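Local coordinates for capsule biosynthesis protein capD (Bacillus anthracis, PDB 3G9K) that cleaves the poly-gamma-D-glutamate capsule of the anthrax bacillus and, as a transpeptidase, joins it by an amide bond to meso-diaminopimelic acid of the peptidoglycan, at the interface of chains B and A. Numbering follows the deposited sequence. Chains: chain A, Capsule biosynthesis protein capD; chain B, Capsule biosynthesis protein capD.

Contacts 1 and 2 bind the same two chains, the products of one precursor polypeptide, at places whose C-alpha centres lie about 40 Å apart. They share no residue or secondary-structure element. Contact 1 sets loops and short strands of chain A, residues 24 to 34, into apolar side chains of chain B from residues 60 and 152 to 160; contact 2 sets the end of helix 82-94 of chain A against two separate stretches of chain B. The centre of contact 2 is about 23 Å from the nucleophile A:Thr1. Such widely spaced patches are consistent with the cleaved chains staying together as one enzyme.

Contact 1: the interface of chains B and A. Residues chain B 60, 152, 157, 160; chain A 24, 27, 29, 34.
A:Phe34, on the short strand 33-34, pushes its ring into chain B between B:Leu60, B:Leu157 and B:Phe160, and buries 57 Å² there. With CG beside the backbone N and anti to the carbonyl carbon (chi1 -76°), the ring is aimed at chain B and its far end does most of the touching. Methyl CD1 of B:Leu60 meets CE2 of A:Phe34 on one flank at 3.6 Å, while methyl CD2 of B:Leu157 comes to CE1 of the same ring in the ring plane, at 4.0 Å. B:Phe160 approaches from the opposite direction and brings CE2 to 3.9 Å from CE2 of A:Phe34. Chain A itself covers both faces of this ring: CD2 of A:Phe24 stands over one, toward the rim, and CD1 of A:Tyr29 over the centre of the other. A flat phenylalanine suits this place because its faces serve its own chain while its rim serves the partner.

B:Ile152, the last residue of helix 139-152, hides 38 Å² with two branches. Its CG1 arm is extended (chi2 176°), carrying CD1 over a face of A:Phe24, 4.0 Å from the ring centroid. The shorter branch, CG2 of B:Ile152, rests against CA of A:Gly27 at 3.8 Å. With no side chain, this glycine lets the isoleucine come close to the backbone, and its phi of 86° is readily adopted by a glycine. A water spans the two main chains here, lying 2.6 Å from both the carbonyl O of B:Ile152 and that of A:Gly27.

B:Leu157 divides its two methyl groups between two aromatic rings. While CD2 serves the rim of A:Phe34, CD1 of B:Leu157 sits over a face of A:Tyr29, 3.9 Å from the centroid. Farther out on the same tyrosine, CE1 of A:Tyr29 lies in the ring plane of B:Phe160, against its edge, 3.6 Å from CE2 of B:Phe160.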
loop_
_atom_site.group_PDB
_atom_site.type_symbol
_atom_site.label_atom_id
_atom_site.label_comp_id
_atom_site.label_asym_id
_atom_site.label_seq_id
_atom_site.Cartn_x
_atom_site.Cartn_y
_atom_site.Cartn_z
ATOM N N LEU B 60 -3.060 12.928 0.655
ATOM C CA LEU B 60 -4.360 12.741 1.307
ATOM C C LEU B 60 -5.418 12.010 0.502
ATOM O O LEU B 60 -6.343 11.398 1.082
ATOM C CB LEU B 60 -4.871 14.117 1.746
ATOM C CG LEU B 60 -5.172 15.106 0.611
ATOM C CD1 LEU B 60 -6.737 15.188 0.457
ATOM C CD2 LEU B 60 -4.568 16.482 0.838
ATOM N N ILE B 152 -17.070 14.197 -5.606
ATOM C CA ILE B 152 -16.825 14.630 -4.206
ATOM C C ILE B 152 -17.037 16.091 -3.903
ATOM O O ILE B 152 -17.176 16.447 -2.744
ATOM C CB ILE B 152 -15.381 14.256 -3.739
ATOM C CG1 ILE B 152 -14.302 15.174 -4.312
ATOM C CG2 ILE B 152 -15.079 12.830 -4.125
ATOM C CD1 ILE B 152 -12.904 14.856 -3.760
ATOM N N LEU B 157 -15.501 21.525 0.811
ATOM C CA LEU B 157 -14.186 21.214 0.240
ATOM C C LEU B 157 -13.481 22.438 -0.372
ATOM O O LEU B 157 -12.616 22.318 -1.251
ATOM C CB LEU B 157 -14.369 20.075 -0.787
ATOM C CG LEU B 157 -14.107 18.658 -0.304
ATOM C CD1 LEU B 157 -14.457 18.384 1.155
ATOM C CD2 LEU B 157 -14.682 17.611 -1.254
ATOM N N PHE B 160 -9.552 22.617 -1.092
ATOM C CA PHE B 160 -9.044 21.781 -2.174
ATOM C C PHE B 160 -9.457 22.262 -3.553
ATOM O O PHE B 160 -8.871 21.837 -4.550
ATOM C CB PHE B 160 -9.560 20.355 -2.011
ATOM C CG PHE B 160 -9.228 19.756 -0.684
ATOM C CD1 PHE B 160 -7.917 19.383 -0.387
ATOM C CD2 PHE B 160 -10.212 19.567 0.272
ATOM C CE1 PHE B 160 -7.609 18.821 0.841
ATOM C CE2 PHE B 160 -9.913 19.008 1.501
ATOM C CZ PHE B 160 -8.606 18.596 1.772
ATOM N N PHE A 24 -9.641 9.641 -2.234
ATOM C CA PHE A 24 -10.472 10.316 -1.223
ATOM C C PHE A 24 -11.624 9.473 -0.665
ATOM O O PHE A 24 -12.679 10.025 -0.334
ATOM C CB PHE A 24 -11.124 11.563 -1.817
ATOM C CG PHE A 24 -10.207 12.370 -2.630
ATOM C CD1 PHE A 24 -10.085 12.141 -4.001
ATOM C CD2 PHE A 24 -9.430 13.333 -2.048
ATOM C CE1 PHE A 24 -9.226 12.893 -4.756
ATOM C CE2 PHE A 24 -8.570 14.095 -2.806
ATOM C CZ PHE A 24 -8.472 13.864 -4.170
ATOM N N GLY A 27 -15.262 10.288 -0.282
ATOM C CA GLY A 27 -15.245 11.727 -0.502
ATOM C C GLY A 27 -15.948 12.477 0.604
ATOM O O GLY A 27 -15.887 13.696 0.679
ATOM N N TYR A 29 -16.266 13.999 4.197
ATOM C CA TYR A 29 -15.164 14.736 4.801
ATOM C C TYR A 29 -15.615 15.382 6.089
ATOM O O TYR A 29 -16.639 16.070 6.124
ATOM C CB TYR A 29 -14.731 15.802 3.822
ATOM C CG TYR A 29 -13.650 16.741 4.247
ATOM C CD1 TYR A 29 -12.317 16.441 4.016
ATOM C CD2 TYR A 29 -13.953 17.992 4.760
ATOM C CE1 TYR A 29 -11.316 17.349 4.338
ATOM C CE2 TYR A 29 -12.967 18.881 5.094
ATOM C CZ TYR A 29 -11.640 18.556 4.881
ATOM O OH TYR A 29 -10.654 19.473 5.168
ATOM N N PHE A 34 -10.847 12.816 4.997
ATOM C CA PHE A 34 -11.719 12.054 4.138
ATOM C C PHE A 34 -11.991 10.673 4.728
ATOM O O PHE A 34 -11.086 10.022 5.239
ATOM C CB PHE A 34 -11.100 11.953 2.721
ATOM C CG PHE A 34 -11.225 13.226 1.908
ATOM C CD1 PHE A 34 -12.455 13.630 1.408
ATOM C CD2 PHE A 34 -10.139 14.025 1.665
ATOM C CE1 PHE A 34 -12.589 14.832 0.703
ATOM C CE2 PHE A 34 -10.256 15.209 0.933
ATOM C CZ PHE A 34 -11.487 15.596 0.435
HETATM O O HOH W 1 -17.704 15.234 -0.480
#

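Contact 2: the interface of chains B and A. Residues chain B 228-229, 258; chain A 90-91, 94-95.
A:His95, just past the end of helix 82-94, lies between B:Met229 and B:Tyr258 and buries 62 Å². B:Met229, a selenomethionine here, hides as much. Its chain bends at the second and third torsions, which turns methyl CE of B:Met229 over the centre of the A:His95 imidazole, 3.6 Å from the centroid. The long, flexible chain of methionine, with selenium in place of sulfur here, suits the capping of a flat ring. Against the opposite face, toward the rim, rests CB of B:Tyr258.

The histidine and tyrosine side chains run antiparallel past one another, each setting its CB over the other's ring. CB of A:His95 stands over the centre of the B:Tyr258 ring, 3.4 Å from its centroid, so the broad phenol supports the base of the histidine. Carboxylate oxygen OD2 of A:Asp91 lies in the plane of that ring, at its edge, with the two planes 71° apart. The other oxygen, OD1 of A:Asp91, is 2.5 Å from a water that also meets the backbone N of B:Tyr258 at 2.9 Å.

A:Thr94 supplies a direct polar link. Its hydroxyl OG1 lies within hydrogen-bonding distance of two groups, the phenol OH of B:Tyr228 (3.1 Å) and the carbonyl O of A:Leu90 one turn back (2.8 Å); its one hydrogen can point at either of these, not fully at both. OG1 sits between the backbone N and the carbonyl carbon (chi1 50°), which places the hydroxyl between its own helix and the partner chain; methyl CG2 of A:Thr94 lies 4.0 Å from CE2 of B:Tyr228.

The C-terminal end of helix 82-94 thus docks between the end of strand 224-228, with the residue that follows it, and the 3-10 helix 257-260 of chain B.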
loop_
_atom_site.group_PDB
_atom_site.type_symbol
_atom_site.label_atom_id
_atom_site.label_comp_id
_atom_site.label_asym_id
_atom_site.label_seq_id
_atom_site.Cartn_x
_atom_site.Cartn_y
_atom_site.Cartn_z
ATOM N N TYR B 228 10.528 -18.750 -2.055
ATOM C CA TYR B 228 10.436 -18.511 -3.482
ATOM C C TYR B 228 11.802 -18.124 -3.996
ATOM O O TYR B 228 12.405 -17.183 -3.489
ATOM C CB TYR B 228 9.386 -17.439 -3.766
ATOM C CG TYR B 228 9.502 -16.741 -5.074
ATOM C CD1 TYR B 228 9.215 -17.388 -6.271
ATOM C CD2 TYR B 228 9.879 -15.396 -5.124
ATOM C CE1 TYR B 228 9.333 -16.699 -7.510
ATOM C CE2 TYR B 228 9.988 -14.717 -6.329
ATOM C CZ TYR B 228 9.730 -15.376 -7.519
ATOM O OH TYR B 228 9.840 -14.678 -8.703
HETATM N N MSE B 229 12.305 -18.865 -4.978
HETATM C CA MSE B 229 13.613 -18.593 -5.590
HETATM C C MSE B 229 14.752 -18.507 -4.570
HETATM O O MSE B 229 15.680 -17.695 -4.712
HETATM C CB MSE B 229 13.545 -17.322 -6.448
HETATM C CG MSE B 229 12.718 -17.489 -7.695
HETATM SE SE MSE B 229 13.636 -18.603 -9.013
HETATM C CE MSE B 229 14.988 -17.326 -9.612
ATOM N N TYR B 258 9.613 -17.212 -17.066
ATOM C CA TYR B 258 10.693 -16.293 -17.402
ATOM C C TYR B 258 11.404 -16.683 -18.708
ATOM O O TYR B 258 11.895 -15.815 -19.424
ATOM C CB TYR B 258 11.722 -16.207 -16.282
ATOM C CG TYR B 258 12.773 -15.165 -16.577
ATOM C CD1 TYR B 258 12.472 -13.804 -16.482
ATOM C CD2 TYR B 258 14.049 -15.530 -17.009
ATOM C CE1 TYR B 258 13.435 -12.828 -16.766
ATOM C CE2 TYR B 258 15.020 -14.564 -17.303
ATOM C CZ TYR B 258 14.707 -13.218 -17.181
ATOM O OH TYR B 258 15.667 -12.264 -17.463
ATOM N N LEU A 90 8.851 -9.235 -9.656
ATOM C CA LEU A 90 9.687 -10.162 -8.864
ATOM C C LEU A 90 10.229 -11.346 -9.699
ATOM O O LEU A 90 11.378 -11.762 -9.513
ATOM C CB LEU A 90 8.910 -10.638 -7.615
ATOM C CG LEU A 90 8.761 -9.524 -6.553
ATOM C CD1 LEU A 90 7.785 -9.871 -5.451
ATOM C CD2 LEU A 90 10.144 -9.174 -5.971
ATOM N N ASP A 91 9.431 -11.853 -10.642
ATOM C CA ASP A 91 9.853 -12.927 -11.577
ATOM C C ASP A 91 11.073 -12.491 -12.385
ATOM O O ASP A 91 12.078 -13.193 -12.449
ATOM C CB ASP A 91 8.725 -13.279 -12.560
ATOM C CG ASP A 91 9.127 -14.350 -13.565
ATOM O OD1 ASP A 91 9.474 -15.459 -13.109
ATOM O OD2 ASP A 91 9.107 -14.082 -14.796
ATOM N N THR A 94 14.302 -11.834 -9.936
ATOM C CA THR A 94 14.955 -12.985 -9.331
ATOM C C THR A 94 15.618 -13.863 -10.373
ATOM O O THR A 94 16.512 -14.629 -10.038
ATOM C CB THR A 94 13.975 -13.866 -8.530
ATOM O OG1 THR A 94 12.823 -14.166 -9.338
ATOM C CG2 THR A 94 13.573 -13.160 -7.213
ATOM N N HIS A 95 15.154 -13.764 -11.610
ATOM C CA HIS A 95 15.761 -14.456 -12.749
ATOM C C HIS A 95 16.838 -13.633 -13.472
ATOM O O HIS A 95 17.352 -14.069 -14.509
ATOM C CB HIS A 95 14.667 -14.894 -13.711
ATOM C CG HIS A 95 13.774 -15.945 -13.145
ATOM N ND1 HIS A 95 14.066 -17.286 -13.245
ATOM C CD2 HIS A 95 12.626 -15.863 -12.432
ATOM C CE1 HIS A 95 13.130 -17.985 -12.630
ATOM N NE2 HIS A 95 12.243 -17.146 -12.133
HETATM O O HOH W 2 9.744 -17.701 -14.217
#